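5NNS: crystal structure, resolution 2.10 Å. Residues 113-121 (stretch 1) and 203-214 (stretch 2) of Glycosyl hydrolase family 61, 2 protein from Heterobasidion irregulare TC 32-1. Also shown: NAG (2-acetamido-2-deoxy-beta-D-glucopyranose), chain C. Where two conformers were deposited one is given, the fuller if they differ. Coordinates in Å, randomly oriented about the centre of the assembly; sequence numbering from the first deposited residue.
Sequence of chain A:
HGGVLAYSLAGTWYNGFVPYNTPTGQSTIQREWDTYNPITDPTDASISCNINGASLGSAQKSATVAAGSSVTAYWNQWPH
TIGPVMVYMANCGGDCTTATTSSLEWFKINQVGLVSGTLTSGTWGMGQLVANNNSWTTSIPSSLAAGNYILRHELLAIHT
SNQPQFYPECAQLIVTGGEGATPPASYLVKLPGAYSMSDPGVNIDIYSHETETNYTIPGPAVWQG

Stretch 1, residues 113-121: GLVSGTLTS
Stretch 2 203-214: NIDIYSHETETN

Leu119, Thr120 and Thr118 cover the most surface in this contact, which buries 532 Å² summed over both sides and brings together residues at least 85 positions apart in sequence. After Gly113, in loop, stretch 1 forms a short strand, Leu114 to Ser116, passes through Gly117 (phi/psi 78/-164°, a positive phi that favours glycine) and continues as loop. Stretch 2 has no regular helix or strand, but His209 to Glu212 form a type I turn, with Glu210 at -74/-13°, Thr211 at -100/-3° and Glu212 N donating to His209 O at 3.1 Å. CA atoms pair Thr118 with Thr213 at 4.4 Å, Thr120 with Glu210 at 5.4 Å, Leu119 with Ile206 at 5.9 Å and Leu114 with Asn214 at 7.2 Å.

Leu119, with 122 Å² of its surface covered by the other stretch, is the centre. Its backbone lies at -52/-41°, and its CA-to-CB bond points toward stretch 2. Leu119 N donates to Glu212 O at 2.9 Å with an N-H...O angle of 144°, tying the loop to the last residue of the turn. The side chain, chi1 m and chi2 t, is buried: Leu119 CD1 lies 3.9 Å from Ile204 CD1 and 3.6 Å from His209 O, while Leu119 CB is 4.0 Å from Ile206 CB. Leu119 CD1 also lies 3.7 Å from Glu212 CD, so the aliphatic packing reaches a carboxyl carbon. Glu212 is extended through chi1 and chi2, both t, and its OE2 approaches NAG N2 at 3.0 Å; the sugar is linked through its C1 to Asn214 ND2 at 1.4 Å.

The CA-to-CB bond of Thr120 (-94/-20°, chi1 p) also points toward stretch 2. Its OG1 gives Glu210 O a weak hydrogen bond of 3.3 Å, and Thr120 CG2 sits 3.3 Å from Ile206 O and 4.2 Å from Tyr207 CD1, oblique to the ring.

The CA-to-CB bond of Thr118 (-98/167°, chi1 p) points sideways. Thr118 CA makes a CA-H...O contact with Glu212 O at 3.1 Å, 130° at the hydrogen, so this carbonyl receives both that contact and the Leu119 amide. Thr118 OG1 and Ser121 OG share a 2.9 Å hydrogen bond.

Beyond this centre, Thr213 CA approaches Gly117 O at 3.6 Å in a second CA-H...O contact, 135° at the hydrogen. One water bridges Gly117 O and Thr213 O, donating 2.7 Å hydrogen bonds to each. Leu114, chi1 t and chi2 p, places CD2 3.5 Å from Thr213 O.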

ATOM      1  N   GLY A 113       5.793   1.102  11.633  1.00 12.77           N
ATOM      2  CA  GLY A 113       6.629  -0.089  11.713  1.00 13.27           C
ATOM      3  C   GLY A 113       6.594  -0.631  13.121  1.00 13.78           C
ATOM      4  O   GLY A 113       5.514  -0.901  13.659  1.00 13.81           O
ATOM      5  N   LEU A 114       7.770  -0.789  13.723  1.00 14.58           N
ATOM      6  CA  LEU A 114       7.872  -1.269  15.100  1.00 15.29           C
ATOM      7  C   LEU A 114       7.584  -0.090  16.023  1.00 15.70           C
ATOM      8  O   LEU A 114       8.363   0.852  16.073  1.00 15.83           O
ATOM      9  CB  LEU A 114       9.258  -1.853  15.370  1.00 15.20           C
ATOM     10  CG  LEU A 114       9.525  -2.383  16.776  1.00 15.34           C
ATOM     11  CD1 LEU A 114       8.489  -3.421  17.182  1.00 15.40           C
ATOM     12  CD2 LEU A 114      10.938  -2.943  16.849  1.00 15.34           C
ATOM     13  N   VAL A 115       6.448  -0.141  16.717  1.00 16.27           N
ATOM     14  CA  VAL A 115       6.003   0.956  17.580  1.00 16.75           C
ATOM     15  C   VAL A 115       6.758   0.934  18.910  1.00 17.09           C
ATOM     16  O   VAL A 115       7.166   1.978  19.410  1.00 17.34           O
ATOM     17  CB  VAL A 115       4.472   0.909  17.807  1.00 17.00           C
ATOM     18  CG1 VAL A 115       4.028   1.928  18.859  1.00 17.12           C
ATOM     19  CG2 VAL A 115       3.751   1.145  16.483  1.00 16.85           C
ATOM     20  N   SER A 116       6.918  -0.253  19.483  1.00 17.32           N
ATOM     21  CA  SER A 116       7.714  -0.437  20.699  1.00 17.28           C
ATOM     22  C   SER A 116       8.037  -1.908  20.885  1.00 16.73           C
ATOM     23  O   SER A 116       7.491  -2.771  20.188  1.00 16.61           O
ATOM     24  CB  SER A 116       6.977   0.083  21.940  1.00 17.59           C
ATOM     25  OG  SER A 116       6.054  -0.878  22.427  1.00 17.95           O
ATOM     26  N   GLY A 117       8.913  -2.186  21.843  1.00 16.28           N
ATOM     27  CA  GLY A 117       9.328  -3.550  22.131  1.00 15.88           C
ATOM     28  C   GLY A 117      10.345  -4.046  21.126  1.00 15.63           C
ATOM     29  O   GLY A 117      10.960  -3.268  20.388  1.00 14.83           O
ATOM     30  N   THR A 118      10.518  -5.359  21.111  1.00 15.77           N
ATOM     31  CA  THR A 118      11.508  -5.995  20.268  1.00 16.18           C
ATOM     32  C   THR A 118      10.842  -6.518  19.016  1.00 16.53           C
ATOM     33  O   THR A 118       9.612  -6.605  18.954  1.00 16.86           O
ATOM     34  CB  THR A 118      12.175  -7.168  20.992  1.00 16.07           C
ATOM     35  OG1 THR A 118      11.180  -8.138  21.329  1.00 16.48           O
ATOM     36  CG2 THR A 118      12.878  -6.692  22.261  1.00 15.81           C
ATOM     37  N   LEU A 119      11.653  -6.892  18.032  1.00 16.75           N
ATOM     38  CA  LEU A 119      11.134  -7.439  16.775  1.00 17.11           C
ATOM     39  C   LEU A 119      10.156  -8.595  17.018  1.00 17.29           C
ATOM     40  O   LEU A 119       9.120  -8.685  16.358  1.00 17.41           O
ATOM     41  CB  LEU A 119      12.278  -7.925  15.873  1.00 17.39           C
ATOM     42  CG  LEU A 119      13.311  -6.926  15.340  1.00 17.65           C
ATOM     43  CD1 LEU A 119      14.399  -7.684  14.591  1.00 17.83           C
ATOM     44  CD2 LEU A 119      12.676  -5.879  14.434  1.00 17.64           C
ATOM     45  N   THR A 120      10.486  -9.456  17.983  1.00 17.51           N
ATOM     46  CA  THR A 120       9.745 -10.702  18.229  1.00 17.69           C
ATOM     47  C   THR A 120       8.627 -10.655  19.280  1.00 17.65           C
ATOM     48  O   THR A 120       7.754 -11.535  19.272  1.00 17.76           O
ATOM     49  CB  THR A 120      10.714 -11.818  18.645  1.00 17.74           C
ATOM     50  OG1 THR A 120      11.442 -11.404  19.810  1.00 18.20           O
ATOM     51  CG2 THR A 120      11.674 -12.121  17.516  1.00 17.95           C
ATOM     52  N   SER A 121       8.661  -9.660  20.174  0.50 17.41           N
ATOM     53  CA  SER A 121       7.638  -9.496  21.223  0.50 17.28           C
ATOM     54  C   SER A 121       6.994  -8.096  21.279  0.50 17.23           C
ATOM     55  O   SER A 121       6.207  -7.819  22.190  0.50 17.61           O
ATOM     56  CB  SER A 121       8.242  -9.822  22.593  0.50 17.22           C
ATOM     57  OG  SER A 121       8.947  -8.710  23.116  0.50 17.00           O
ATOM     58  N   ASN A 203      15.258  -8.163   4.135  1.00 10.34           N
ATOM     59  CA  ASN A 203      15.925  -9.448   4.294  1.00 10.38           C
ATOM     60  C   ASN A 203      16.323  -9.564   5.753  1.00 10.60           C
ATOM     61  O   ASN A 203      17.431  -9.216   6.146  1.00 10.47           O
ATOM     62  CB  ASN A 203      17.144  -9.525   3.365  1.00 10.19           C
ATOM     63  CG  ASN A 203      17.832 -10.880   3.393  1.00 10.15           C
ATOM     64  OD1 ASN A 203      17.260 -11.888   3.824  1.00 10.03           O
ATOM     65  ND2 ASN A 203      19.066 -10.914   2.904  1.00  9.91           N
ATOM     66  N   ILE A 204      15.393 -10.064   6.553  1.00 11.19           N
ATOM     67  CA  ILE A 204      15.514 -10.037   8.006  1.00 11.40           C
ATOM     68  C   ILE A 204      15.092 -11.374   8.586  1.00 11.66           C
ATOM     69  O   ILE A 204      14.147 -12.001   8.112  1.00 11.54           O
ATOM     70  CB  ILE A 204      14.679  -8.876   8.612  1.00 11.59           C
ATOM     71  CG1 ILE A 204      14.938  -8.729  10.119  1.00 11.66           C
ATOM     72  CG2 ILE A 204      13.188  -9.043   8.339  1.00 11.62           C
ATOM     73  CD1 ILE A 204      14.538  -7.376  10.663  1.00 11.75           C
ATOM     74  N   ASP A 205      15.829 -11.815   9.594  1.00 12.12           N
ATOM     75  CA  ASP A 205      15.470 -12.972  10.389  1.00 12.54           C
ATOM     76  C   ASP A 205      15.262 -12.416  11.782  1.00 12.66           C
ATOM     77  O   ASP A 205      16.225 -12.192  12.510  1.00 12.82           O
ATOM     78  CB  ASP A 205      16.605 -14.007  10.355  1.00 12.72           C
ATOM     79  CG  ASP A 205      16.376 -15.191  11.301  1.00 12.89           C
ATOM     80  OD1 ASP A 205      15.229 -15.446  11.735  1.00 12.89           O
ATOM     81  OD2 ASP A 205      17.371 -15.882  11.596  1.00 13.10           O
ATOM     82  N   ILE A 206      14.002 -12.176  12.135  1.00 13.10           N
ATOM     83  CA  ILE A 206      13.656 -11.600  13.449  1.00 13.38           C
ATOM     84  C   ILE A 206      14.060 -12.505  14.625  1.00 13.70           C
ATOM     85  O   ILE A 206      14.379 -12.010  15.707  1.00 13.62           O
ATOM     86  CB  ILE A 206      12.153 -11.203  13.558  1.00 13.45           C
ATOM     87  CG1 ILE A 206      11.222 -12.428  13.493  1.00 13.30           C
ATOM     88  CG2 ILE A 206      11.787 -10.187  12.478  1.00 13.49           C
ATOM     89  CD1 ILE A 206       9.762 -12.087  13.705  1.00 13.27           C
ATOM     90  N   TYR A 207      14.085 -13.819  14.385  1.00 14.04           N
ATOM     91  CA  TYR A 207      14.363 -14.822  15.432  1.00 14.41           C
ATOM     92  C   TYR A 207      15.830 -14.907  15.878  1.00 14.81           C
ATOM     93  O   TYR A 207      16.103 -15.408  16.962  1.00 14.98           O
ATOM     94  CB  TYR A 207      13.837 -16.196  14.994  1.00 14.22           C
ATOM     95  CG  TYR A 207      12.406 -16.093  14.531  1.00 14.22           C
ATOM     96  CD1 TYR A 207      11.398 -15.706  15.420  1.00 14.26           C
ATOM     97  CD2 TYR A 207      12.059 -16.313  13.194  1.00 14.04           C
ATOM     98  CE1 TYR A 207      10.079 -15.565  14.996  1.00 14.10           C
ATOM     99  CE2 TYR A 207      10.744 -16.180  12.767  1.00 13.87           C
ATOM    100  CZ  TYR A 207       9.761 -15.804  13.676  1.00 13.77           C
ATOM    101  OH  TYR A 207       8.457 -15.654  13.300  1.00 13.78           O
ATOM    102  N   SER A 208      16.758 -14.416  15.057  1.00 15.21           N
ATOM    103  CA  SER A 208      18.152 -14.218  15.476  1.00 15.66           C
ATOM    104  C   SER A 208      18.438 -12.790  15.973  1.00 15.97           C
ATOM    105  O   SER A 208      19.593 -12.418  16.112  1.00 16.59           O
ATOM    106  CB  SER A 208      19.088 -14.557  14.316  1.00 15.72           C
ATOM    107  OG  SER A 208      18.871 -15.886  13.877  1.00 15.70           O
ATOM    108  N   HIS A 209      17.396 -11.997  16.230  1.00 16.38           N
ATOM    109  CA  HIS A 209      17.527 -10.602  16.666  1.00 17.07           C
ATOM    110  C   HIS A 209      16.389 -10.267  17.628  1.00 17.91           C
ATOM    111  O   HIS A 209      15.761  -9.206  17.527  1.00 17.49           O
ATOM    112  CB  HIS A 209      17.496  -9.647  15.462  1.00 17.11           C
ATOM    113  CG  HIS A 209      18.664  -9.794  14.544  1.00 17.19           C
ATOM    114  ND1 HIS A 209      18.637 -10.597  13.424  1.00 17.42           N
ATOM    115  CD2 HIS A 209      19.906  -9.259  14.594  1.00 17.38           C
ATOM    116  CE1 HIS A 209      19.809 -10.543  12.818  1.00 17.41           C
ATOM    117  NE2 HIS A 209      20.596  -9.734  13.505  1.00 17.53           N
ATOM    118  N   GLU A 210      16.154 -11.166  18.584  1.00 19.20           N
ATOM    119  CA  GLU A 210      14.970 -11.104  19.442  1.00 20.30           C
ATOM    120  C   GLU A 210      15.007 -10.016  20.515  1.00 20.05           C
ATOM    121  O   GLU A 210      13.977  -9.740  21.134  1.00 20.49           O
ATOM    122  CB  GLU A 210      14.709 -12.466  20.102  1.00 21.91           C
ATOM    123  CG  GLU A 210      14.546 -13.619  19.118  1.00 22.99           C
ATOM    124  CD  GLU A 210      13.563 -14.691  19.581  1.00 24.43           C
ATOM    125  OE1 GLU A 210      13.530 -15.011  20.790  1.00 25.39           O
ATOM    126  OE2 GLU A 210      12.827 -15.234  18.722  1.00 25.57           O
ATOM    127  N   THR A 211      16.179  -9.422  20.746  1.00 19.46           N
ATOM    128  CA  THR A 211      16.329  -8.251  21.616  1.00 19.30           C
ATOM    129  C   THR A 211      16.435  -6.924  20.849  1.00 18.75           C
ATOM    130  O   THR A 211      16.510  -5.866  21.475  1.00 18.47           O
ATOM    131  CB  THR A 211      17.569  -8.387  22.534  1.00 19.60           C
ATOM    132  OG1 THR A 211      18.774  -8.240  21.769  1.00 19.55           O
ATOM    133  CG2 THR A 211      17.569  -9.742  23.249  1.00 19.91           C
ATOM    134  N   GLU A 212      16.448  -6.978  19.512  1.00 18.18           N
ATOM    135  CA  GLU A 212      16.515  -5.774  18.674  1.00 17.74           C
ATOM    136  C   GLU A 212      15.226  -4.948  18.769  1.00 17.07           C
ATOM    137  O   GLU A 212      14.136  -5.477  18.612  1.00 16.79           O
ATOM    138  CB  GLU A 212      16.767  -6.152  17.215  1.00 18.13           C
ATOM    139  CG  GLU A 212      16.920  -4.962  16.266  1.00 18.51           C
ATOM    140  CD  GLU A 212      17.279  -5.368  14.845  1.00 18.80           C
ATOM    141  OE1 GLU A 212      18.029  -6.355  14.668  1.00 18.84           O
ATOM    142  OE2 GLU A 212      16.814  -4.693  13.900  1.00 19.04           O
ATOM    143  N   THR A 213      15.384  -3.648  19.000  1.00 16.62           N
ATOM    144  CA  THR A 213      14.278  -2.705  19.162  1.00 16.38           C
ATOM    145  C   THR A 213      14.186  -1.641  18.044  1.00 16.03           C
ATOM    146  O   THR A 213      13.313  -0.769  18.098  1.00 16.32           O
ATOM    147  CB  THR A 213      14.422  -1.998  20.517  1.00 16.41           C
ATOM    148  OG1 THR A 213      15.712  -1.382  20.590  1.00 16.44           O
ATOM    149  CG2 THR A 213      14.288  -3.005  21.659  1.00 16.21           C
ATOM    150  N   ASN A 214      15.068  -1.711  17.041  1.00 15.30           N
ATOM    151  CA  ASN A 214      15.018  -0.809  15.884  1.00 15.01           C
ATOM    152  C   ASN A 214      14.598  -1.562  14.628  1.00 13.99           C
ATOM    153  O   ASN A 214      14.965  -2.715  14.436  1.00 13.60           O
ATOM    154  CB  ASN A 214      16.363  -0.092  15.648  1.00 15.38           C
ATOM    155  CG  ASN A 214      17.502  -1.043  15.298  1.00 16.20           C
ATOM    156  OD1 ASN A 214      17.938  -1.825  16.140  1.00 16.13           O
ATOM    157  ND2 ASN A 214      17.989  -0.975  14.049  1.00 17.34           N
TER
HETATM  158  C1  NAG C 301      19.099  -1.780  13.581  1.00 19.15           C
HETATM  159  C2  NAG C 301      19.053  -2.006  12.064  1.00 19.74           C
HETATM  160  C3  NAG C 301      20.381  -2.500  11.515  1.00 20.48           C
HETATM  161  C4  NAG C 301      21.498  -1.539  11.896  1.00 21.23           C
HETATM  162  C5  NAG C 301      21.561  -1.435  13.421  1.00 21.36           C
HETATM  163  C6  NAG C 301      22.617  -0.407  13.819  1.00 21.90           C
HETATM  164  C7  NAG C 301      16.948  -2.748  11.021  1.00 19.84           C
HETATM  165  C8  NAG C 301      16.048  -3.917  10.744  1.00 19.71           C
HETATM  166  N2  NAG C 301      18.061  -3.011  11.706  1.00 19.99           N
HETATM  167  O3  NAG C 301      20.279  -2.629  10.096  1.00 20.58           O
HETATM  168  O4  NAG C 301      22.761  -1.987  11.377  1.00 21.95           O
HETATM  169  O5  NAG C 301      20.286  -1.054  13.966  1.00 20.06           O
HETATM  170  O6  NAG C 301      22.613  -0.225  15.238  1.00 23.33           O
HETATM  171  O7  NAG C 301      16.655  -1.627  10.640  1.00 19.87           O
HETATM  172  O   HOH W   1      11.254   0.890  16.123  1.00 30.26           O
HETATM  173  O   HOH W   2      11.148  -0.728  19.656  1.00 13.97           O